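Local coordinates for ankyrin repeat domain protein (Legionella pneumophila subsp. pneumophila, PDB 6MCA) that is a bacterial effector, AnkH, that probably acts inside the host cell by engaging the LARP7 component of the 7SK snRNP complex, at residues A[125-128]-A[129-133]; A[137-140]-A[141-145]; A[209-212]-A[213-216]; A[382-385]-A[386-390]. All coordinates share one frame; numbering follows the deposited sequence.

Contact 1 (A[125-128]-A[129-133]); sequences LVYP and VLRGQ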
# COMPACT_ATOMS: atom_id res chain seq x y z
N LEU A 125 1.02 5.52 -12.87
CA LEU A 125 -0.31 4.94 -13.05
C LEU A 125 -0.82 4.18 -11.83
O LEU A 125 -2.01 3.86 -11.79
CB LEU A 125 -0.30 3.99 -14.25
CG LEU A 125 -0.64 4.55 -15.64
CD1 LEU A 125 -0.40 3.48 -16.69
CD2 LEU A 125 -2.07 5.05 -15.69
N VAL A 126 0.03 3.89 -10.85
CA VAL A 126 -0.32 2.93 -9.80
C VAL A 126 -1.54 3.40 -9.02
O VAL A 126 -2.52 2.66 -8.85
CB VAL A 126 0.88 2.69 -8.87
CG1 VAL A 126 0.43 2.00 -7.59
CG2 VAL A 126 1.94 1.87 -9.58
N TYR A 127 -1.51 4.64 -8.52
CA TYR A 127 -2.59 5.12 -7.67
C TYR A 127 -3.88 5.35 -8.45
O TYR A 127 -4.95 4.99 -7.95
CB TYR A 127 -2.16 6.39 -6.93
CG TYR A 127 -1.29 6.11 -5.72
CD1 TYR A 127 -1.80 5.41 -4.63
CD2 TYR A 127 0.03 6.52 -5.68
CE1 TYR A 127 -1.02 5.13 -3.53
CE2 TYR A 127 0.82 6.25 -4.58
CZ TYR A 127 0.29 5.56 -3.51
OH TYR A 127 1.08 5.29 -2.41
N PRO A 128 -3.85 5.94 -9.65
CA PRO A 128 -5.10 6.01 -10.43
C PRO A 128 -5.66 4.64 -10.78
O PRO A 128 -6.89 4.49 -10.84
CB PRO A 128 -4.69 6.79 -11.69
CG PRO A 128 -3.21 6.81 -11.70
CD PRO A 128 -2.79 6.76 -10.27
N VAL A 129 -4.81 3.64 -11.01
CA VAL A 129 -5.30 2.29 -11.24
C VAL A 129 -5.98 1.75 -9.99
O VAL A 129 -7.07 1.17 -10.06
CB VAL A 129 -4.14 1.37 -11.69
CG1 VAL A 129 -4.54 -0.09 -11.57
CG2 VAL A 129 -3.75 1.68 -13.12
N LEU A 130 -5.36 1.94 -8.83
CA LEU A 130 -5.93 1.42 -7.59
C LEU A 130 -7.21 2.15 -7.20
O LEU A 130 -8.07 1.56 -6.53
CB LEU A 130 -4.90 1.52 -6.46
CG LEU A 130 -3.73 0.55 -6.57
CD1 LEU A 130 -2.63 0.93 -5.60
CD2 LEU A 130 -4.20 -0.88 -6.33
N ARG A 131 -7.35 3.41 -7.59
CA ARG A 131 -8.51 4.21 -7.23
C ARG A 131 -9.57 4.26 -8.33
O ARG A 131 -10.60 4.91 -8.14
CB ARG A 131 -8.07 5.64 -6.87
CG ARG A 131 -7.09 5.70 -5.71
CD ARG A 131 -6.42 7.06 -5.63
NE ARG A 131 -5.48 7.13 -4.52
CZ ARG A 131 -4.64 8.15 -4.31
NH1 ARG A 131 -4.63 9.18 -5.14
NH2 ARG A 131 -3.82 8.12 -3.28
N GLY A 132 -9.34 3.61 -9.46
CA GLY A 132 -10.32 3.59 -10.53
C GLY A 132 -10.62 4.96 -11.12
O GLY A 132 -11.79 5.28 -11.38
N GLN A 133 -9.59 5.77 -11.33
CA GLN A 133 -9.74 7.11 -11.89
C GLN A 133 -9.50 7.01 -13.39
O GLN A 133 -8.38 7.15 -13.88
CB GLN A 133 -8.79 8.09 -11.21
CG GLN A 133 -9.12 8.32 -9.74
CD GLN A 133 -7.93 8.83 -8.94
OE1 GLN A 133 -6.78 8.65 -9.34
NE2 GLN A 133 -8.21 9.45 -7.81
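Tyr127 and Arg131, one helical turn apart, meet side chain to side chain: Arg131 NH2 approaches Tyr127 CD1 obliquely at 3.6 Å, the guanidinium and ring planes 34° apart. Tyr127 CB sits beneath the centre of the guanidinium, 4.0 Å from its plane. Arginine suits this place because its chain is long: the methylenes pass close to Tyr127 O, and the flat charged end then lies against Tyr127, with NH1 making a weak hydrogen bond to Asp97 O. Beside this pair, Val126 CG1 and Leu130 CD1 touch at 3.8 Å, two branched apolar side chains pointing the same way. Val126 CG1 stands anti to the backbone N (chi1 165°), which turns that methyl toward the leucine.

Behind these side chains the helix is held by the amides of Val129, Leu130 and Arg131, which bond to the carbonyls of Leu125, Val126 and Tyr127. Gly132, with positive phi, then ends the helix in a Schellman motif, and Gln133 N reaches back to Pro128 O over 3.0 Å in a nearly straight bond, 169° at the hydrogen. Proline is tolerated at 128, in the first turn, because an amide there has no earlier helical carbonyl to bond to. Gln133 is also the N-cap residue of the next helix, and its OE1 approaches Pro128 CA at 3.3 Å.

This short helix, 126-131, belongs to the ankyrin repeat region. Leu125, Pro128 and Val129 pack on helix 134-142, Val129 and Leu130 reach Ile154 of helix 147-162, and Tyr127 and Leu130 rest on Phe190 of helix 188-202.

Contact 2 (A[137-140]-A[141-145]); sequences KQLL and YHHGA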
# COMPACT_ATOMS: atom_id res chain seq x y z
N LYS A 137 -6.35 8.10 -16.09
CA LYS A 137 -5.71 6.94 -16.68
C LYS A 137 -5.69 7.04 -18.20
O LYS A 137 -4.67 6.74 -18.83
CB LYS A 137 -6.43 5.66 -16.26
CG LYS A 137 -6.09 5.18 -14.86
CD LYS A 137 -6.18 3.66 -14.77
CE LYS A 137 -7.56 3.16 -15.16
NZ LYS A 137 -8.62 3.70 -14.27
N GLN A 138 -6.79 7.48 -18.81
CA GLN A 138 -6.84 7.61 -20.26
C GLN A 138 -5.96 8.77 -20.73
O GLN A 138 -5.32 8.68 -21.79
CB GLN A 138 -8.28 7.81 -20.72
CG GLN A 138 -9.13 6.56 -20.59
CD GLN A 138 -10.61 6.83 -20.78
OE1 GLN A 138 -11.02 7.98 -20.94
NE2 GLN A 138 -11.41 5.77 -20.76
N LEU A 139 -5.91 9.85 -19.95
CA LEU A 139 -5.00 10.94 -20.28
C LEU A 139 -3.55 10.47 -20.27
O LEU A 139 -2.76 10.84 -21.15
CB LEU A 139 -5.19 12.10 -19.30
CG LEU A 139 -4.27 13.32 -19.48
CD1 LEU A 139 -4.27 13.80 -20.93
CD2 LEU A 139 -4.68 14.44 -18.54
N LEU A 140 -3.19 9.63 -19.30
CA LEU A 140 -1.83 9.10 -19.25
C LEU A 140 -1.58 8.11 -20.39
O LEU A 140 -0.48 8.07 -20.95
CB LEU A 140 -1.56 8.45 -17.89
CG LEU A 140 -1.50 9.42 -16.71
CD1 LEU A 140 -1.57 8.66 -15.39
CD2 LEU A 140 -0.24 10.26 -16.78
N TYR A 141 -2.58 7.30 -20.73
CA TYR A 141 -2.47 6.39 -21.86
C TYR A 141 -2.18 7.16 -23.15
O TYR A 141 -1.32 6.77 -23.94
CB TYR A 141 -3.75 5.57 -22.03
CG TYR A 141 -4.10 4.64 -20.90
CD1 TYR A 141 -3.13 4.13 -20.05
CD2 TYR A 141 -5.42 4.26 -20.68
CE1 TYR A 141 -3.47 3.27 -19.02
CE2 TYR A 141 -5.77 3.41 -19.65
CZ TYR A 141 -4.79 2.92 -18.82
OH TYR A 141 -5.13 2.07 -17.80
N HIS A 142 -2.92 8.25 -23.37
CA HIS A 142 -2.77 9.02 -24.60
C HIS A 142 -1.37 9.58 -24.75
O HIS A 142 -0.91 9.80 -25.88
CB HIS A 142 -3.81 10.15 -24.62
CG HIS A 142 -3.68 11.07 -25.79
ND1 HIS A 142 -3.63 12.44 -25.65
CD2 HIS A 142 -3.59 10.82 -27.12
CE1 HIS A 142 -3.52 13.00 -26.85
NE2 HIS A 142 -3.49 12.04 -27.75
N HIS A 143 -0.66 9.81 -23.65
CA HIS A 143 0.68 10.38 -23.68
C HIS A 143 1.77 9.33 -23.48
O HIS A 143 2.94 9.69 -23.34
CB HIS A 143 0.80 11.50 -22.65
CG HIS A 143 0.13 12.77 -23.06
ND1 HIS A 143 0.76 13.73 -23.81
CD2 HIS A 143 -1.12 13.23 -22.83
CE1 HIS A 143 -0.07 14.74 -24.03
NE2 HIS A 143 -1.22 14.46 -23.44
N GLY A 144 1.41 8.05 -23.45
CA GLY A 144 2.39 6.98 -23.51
C GLY A 144 2.56 6.12 -22.27
O GLY A 144 3.49 5.30 -22.24
N ALA A 145 1.71 6.26 -21.26
CA ALA A 145 1.86 5.46 -20.06
C ALA A 145 1.56 3.99 -20.34
O ALA A 145 0.63 3.66 -21.08
CB ALA A 145 0.93 5.97 -18.95
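Tyr141 N and His142 N bond to Lys137 O and Gln138 O in regular helical fashion, after which Gly144, with positive phi (113°), closes the helix as the C-prime residue of a Schellman motif: Ala145 N bonds to Leu140 O at 2.9 Å and Gly144 N to Tyr141 O at 3.1 Å. Glycine, with no side chain, suits these backbone angles. Ala145 is small enough to fold back on the last turn, its CB 3.7 Å from Leu140 CB.

The ring of Tyr141 lies over Lys137 O, which stands 3.0 Å from the ring plane and offset toward the rim. Lys137 runs alongside, its CD 3.6 Å from Tyr141 OH; the bends in its chain carry NZ away to a salt bridge with Asp134. On another side of the helix, Leu139 and His143 point the same way. Leu139 CD1 touches His143 CD2 at 3.7 Å, while Leu139 O lies at the imidazole edge, in its plane, 3.4 Å from CD2.

Within the ankyrin region, Leu139, Leu140 and His143 pack on Leu108 of the earlier helix 101-109, and Lys137 lies against Pro128 and Val129 of helix 126-131.

Contact 3 (A[209-212]-A[213-216]); sequences RHLR and DYFP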
# COMPACT_ATOMS: atom_id res chain seq x y z
N ARG A 209 -20.78 -14.97 -2.94
CA ARG A 209 -22.18 -14.55 -2.88
C ARG A 209 -22.84 -14.98 -1.57
O ARG A 209 -23.70 -14.26 -1.05
CB ARG A 209 -22.96 -15.10 -4.08
CG ARG A 209 -23.49 -16.51 -3.93
CD ARG A 209 -24.60 -16.79 -4.94
NE ARG A 209 -25.91 -16.41 -4.43
CZ ARG A 209 -26.87 -17.27 -4.10
NH1 ARG A 209 -26.65 -18.57 -4.21
NH2 ARG A 209 -28.03 -16.83 -3.65
N HIS A 210 -22.42 -16.11 -1.00
CA HIS A 210 -22.97 -16.56 0.27
C HIS A 210 -22.66 -15.61 1.42
O HIS A 210 -23.20 -15.79 2.51
CB HIS A 210 -22.45 -17.96 0.61
CG HIS A 210 -20.97 -18.02 0.83
ND1 HIS A 210 -20.07 -18.16 -0.20
CD2 HIS A 210 -20.24 -17.96 1.97
CE1 HIS A 210 -18.84 -18.19 0.29
NE2 HIS A 210 -18.92 -18.07 1.60
N LEU A 211 -21.80 -14.61 1.20
CA LEU A 211 -21.49 -13.60 2.20
C LEU A 211 -22.24 -12.30 1.96
O LEU A 211 -21.87 -11.27 2.54
CB LEU A 211 -19.98 -13.34 2.23
CG LEU A 211 -19.08 -14.55 2.47
CD1 LEU A 211 -17.62 -14.16 2.35
CD2 LEU A 211 -19.36 -15.17 3.84
N ARG A 212 -23.29 -12.32 1.13
CA ARG A 212 -23.96 -11.09 0.73
C ARG A 212 -24.46 -10.29 1.94
O ARG A 212 -24.36 -9.06 1.96
CB ARG A 212 -25.12 -11.41 -0.22
CG ARG A 212 -24.82 -11.08 -1.67
CD ARG A 212 -25.47 -12.08 -2.62
NE ARG A 212 -26.87 -12.34 -2.27
CZ ARG A 212 -27.70 -13.05 -3.02
NH1 ARG A 212 -28.95 -13.24 -2.63
NH2 ARG A 212 -27.28 -13.58 -4.16
N ASP A 213 -24.99 -10.98 2.95
CA ASP A 213 -25.52 -10.29 4.12
C ASP A 213 -24.47 -9.48 4.86
O ASP A 213 -24.82 -8.55 5.59
CB ASP A 213 -26.16 -11.30 5.09
CG ASP A 213 -27.44 -11.89 4.55
OD1 ASP A 213 -28.10 -11.24 3.71
OD2 ASP A 213 -27.80 -13.01 4.96
N TYR A 214 -23.19 -9.80 4.68
CA TYR A 214 -22.11 -9.07 5.32
C TYR A 214 -21.63 -7.87 4.51
O TYR A 214 -20.77 -7.12 4.99
CB TYR A 214 -20.93 -10.01 5.59
CG TYR A 214 -21.30 -11.30 6.29
CD1 TYR A 214 -22.27 -11.32 7.28
CD2 TYR A 214 -20.68 -12.50 5.96
CE1 TYR A 214 -22.61 -12.50 7.93
CE2 TYR A 214 -21.01 -13.68 6.60
CZ TYR A 214 -21.98 -13.67 7.58
OH TYR A 214 -22.32 -14.85 8.22
N PHE A 215 -22.16 -7.67 3.31
CA PHE A 215 -21.63 -6.66 2.39
C PHE A 215 -21.88 -5.22 2.84
O PHE A 215 -20.99 -4.38 2.67
CB PHE A 215 -22.21 -6.88 0.99
CG PHE A 215 -21.64 -8.07 0.26
CD1 PHE A 215 -20.68 -8.87 0.87
CD2 PHE A 215 -22.06 -8.38 -1.02
CE1 PHE A 215 -20.16 -9.96 0.21
CE2 PHE A 215 -21.54 -9.48 -1.68
CZ PHE A 215 -20.59 -10.27 -1.07
N PRO A 216 -23.06 -4.87 3.38
CA PRO A 216 -23.25 -3.48 3.84
C PRO A 216 -22.19 -3.00 4.81
O PRO A 216 -21.59 -1.93 4.59
CB PRO A 216 -24.64 -3.53 4.48
CG PRO A 216 -25.36 -4.57 3.72
CD PRO A 216 -24.33 -5.63 3.43
O HOH W 1 -24.76 -13.84 3.56
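A run of 3-10 turns leads into helix 215-233, and Leu211 and Arg212 supply the carbonyls that hold the last two turns of the run together. Tyr214 N bonds to Leu211 O and Phe215 N to Arg212 O, each at 2.9 Å. Both donors stand well above the carbonyl planes, the second by 57°, in keeping with i to i+3 bonding. Phe215 lays its ring back over this backbone: Arg212 CA sits 3.6 Å from the ring centroid, only 6° off the normal, a CH-pi contact over the face. Arg212 CG extends the same cover, 3.6 Å from Phe215 CE2.

Such 3-10 turns wind more tightly than an alpha helix and often precede one; here Phe215, four residues after Leu211, opens the helix proper. Its CB points back at the turns, with CG anti to the carbonyl carbon (chi1 -73°), and this folds the ring over Arg212. A water joins the turns, donating to His210 O and accepting from Asp213 N at 2.9 Å. Leucine suits position 211 because CB and a branch methyl offer apolar surface to both rings: CD2 meets the edge of the Tyr214 ring at CE2, 3.5 Å away, and CB approaches Phe215 CE1. Leu211 and Tyr214 both press on Leu379 of helix 373-399.

Contact 4 (A[382-385]-A[386-390]); sequences EWVE and WDKDR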
# COMPACT_ATOMS: atom_id res chain seq x y z
N GLU A 382 -11.56 -15.70 5.48
CA GLU A 382 -12.06 -15.96 4.14
C GLU A 382 -11.55 -14.91 3.15
O GLU A 382 -11.10 -15.26 2.05
CB GLU A 382 -13.59 -15.99 4.15
CG GLU A 382 -14.20 -16.62 2.91
CD GLU A 382 -15.49 -17.37 3.21
OE1 GLU A 382 -15.95 -17.33 4.37
OE2 GLU A 382 -16.04 -18.00 2.28
N TRP A 383 -11.59 -13.63 3.54
CA TRP A 383 -11.12 -12.56 2.66
C TRP A 383 -9.63 -12.70 2.37
O TRP A 383 -9.20 -12.55 1.22
CB TRP A 383 -11.43 -11.21 3.30
CG TRP A 383 -10.72 -10.04 2.68
CD1 TRP A 383 -10.72 -9.68 1.36
CD2 TRP A 383 -9.91 -9.07 3.36
NE1 TRP A 383 -9.97 -8.55 1.17
CE2 TRP A 383 -9.46 -8.15 2.38
CE3 TRP A 383 -9.52 -8.88 4.69
CZ2 TRP A 383 -8.63 -7.07 2.70
CZ3 TRP A 383 -8.71 -7.81 5.00
CH2 TRP A 383 -8.27 -6.92 4.01
N VAL A 384 -8.83 -13.01 3.39
CA VAL A 384 -7.39 -13.10 3.19
C VAL A 384 -7.04 -14.26 2.27
O VAL A 384 -6.22 -14.11 1.34
CB VAL A 384 -6.66 -13.21 4.55
CG1 VAL A 384 -5.21 -13.62 4.35
CG2 VAL A 384 -6.74 -11.88 5.29
N GLU A 385 -7.65 -15.43 2.49
CA GLU A 385 -7.36 -16.57 1.62
C GLU A 385 -7.84 -16.32 0.20
O GLU A 385 -7.14 -16.67 -0.78
CB GLU A 385 -7.98 -17.84 2.20
CG GLU A 385 -7.31 -18.34 3.47
CD GLU A 385 -5.82 -18.60 3.29
OE1 GLU A 385 -5.01 -17.91 3.95
OE2 GLU A 385 -5.46 -19.49 2.49
N TRP A 386 -9.03 -15.72 0.05
CA TRP A 386 -9.52 -15.38 -1.28
C TRP A 386 -8.58 -14.43 -2.00
O TRP A 386 -8.34 -14.58 -3.20
CB TRP A 386 -10.92 -14.77 -1.17
CG TRP A 386 -11.48 -14.32 -2.49
CD1 TRP A 386 -12.29 -15.03 -3.32
CD2 TRP A 386 -11.25 -13.06 -3.13
NE1 TRP A 386 -12.59 -14.29 -4.44
CE2 TRP A 386 -11.96 -13.08 -4.35
CE3 TRP A 386 -10.52 -11.91 -2.80
CZ2 TRP A 386 -11.96 -12.00 -5.23
CZ3 TRP A 386 -10.52 -10.85 -3.67
CH2 TRP A 386 -11.24 -10.89 -4.87
N ASP A 387 -8.02 -13.46 -1.28
CA ASP A 387 -7.12 -12.50 -1.92
C ASP A 387 -5.80 -13.16 -2.31
O ASP A 387 -5.24 -12.85 -3.37
CB ASP A 387 -6.88 -11.30 -1.00
CG ASP A 387 -6.59 -10.03 -1.77
OD1 ASP A 387 -7.27 -9.78 -2.79
OD2 ASP A 387 -5.69 -9.27 -1.35
N LYS A 388 -5.28 -14.05 -1.46
CA LYS A 388 -4.12 -14.84 -1.83
C LYS A 388 -4.35 -15.55 -3.16
O LYS A 388 -3.56 -15.43 -4.11
CB LYS A 388 -3.80 -15.87 -0.74
CG LYS A 388 -3.22 -15.31 0.54
CD LYS A 388 -2.89 -16.44 1.50
CE LYS A 388 -2.35 -15.93 2.82
NZ LYS A 388 -2.08 -17.04 3.78
N ASP A 389 -5.45 -16.31 -3.24
CA ASP A 389 -5.73 -17.06 -4.46
C ASP A 389 -5.99 -16.15 -5.65
O ASP A 389 -5.63 -16.49 -6.78
CB ASP A 389 -6.90 -18.01 -4.23
CG ASP A 389 -6.56 -19.15 -3.28
OD1 ASP A 389 -5.41 -19.65 -3.35
OD2 ASP A 389 -7.42 -19.54 -2.47
N ARG A 390 -6.60 -14.98 -5.42
CA ARG A 390 -6.85 -14.04 -6.51
C ARG A 390 -5.55 -13.51 -7.09
O ARG A 390 -5.40 -13.43 -8.32
CB ARG A 390 -7.73 -12.89 -6.00
CG ARG A 390 -8.18 -11.91 -7.09
CD ARG A 390 -7.29 -10.67 -7.14
NE ARG A 390 -7.36 -9.87 -5.92
CZ ARG A 390 -6.91 -8.62 -5.82
NH1 ARG A 390 -6.35 -8.03 -6.86
NH2 ARG A 390 -7.02 -7.97 -4.67
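Lys388 can be followed outward from CB, which lies beside the backbone of the previous turn, 3.4 Å from Glu385 O. CG passes Val384 O at 3.3 Å, and from there the chain is fully extended. CD draws level with the glutamate carboxylate, CE touches both Glu385 OE1 and Val384 CG1, the latter at 4.0 Å, and NZ ends in a salt bridge to Glu385 OE1 at 3.1 Å. The oxygen uses its syn lone pair. Glutamate fits three places back because its own chain bends at chi2 (-57°), which brings the carboxylate round toward the lysine instead of running straight out. Its other oxygen, OE2, is gripped by Arg432, which also binds Asp389, so one arginine probably offsets two acidic groups of neighbouring turns.

A second ion pair lies on another side of the helix: Arg390 NH2 reaches Asp387 OD1 at 2.6 Å, also on the syn lone pair, while Asp387 OD2 is held by Arg162. Arg390 CB, for its part, lies over one face of the Trp386 indole. The large, flat tryptophans serve the side facing helix 188-202, where Trp383 and Trp386 both meet Phe202. Ion pairs three residues apart, together with regular i to i+4 bonds such as Lys388 N to Val384 O at 3.0 Å, are typical of a long alpha helix, here 373-399.

In the fold
Contacts 1 and 2 adjoin within the ankyrin region, on consecutive helices, the centres of the two contacts 12 Å apart: Val129 CG2 meets Lys137 CD at 3.5 Å, and Leu125 CD1 meets Ala145 CB at 3.6 Å. Contacts 3 and 4 touch as well, with centres 16 Å apart, through a probable hydrogen bond from His210 NE2 to Glu382 OE2 at 3.0 Å. Between the two pairs there is no direct touch, the nearest approach being about 7 Å between atoms of contacts 1 and 4; helix 188-202 packs against both. Tyr127 OH of contact 1 binds a tartaric acid molecule, and the side chain of Val384 in contact 4 is about 5 Å from a glycerol, both probably from the crystallisation liquor.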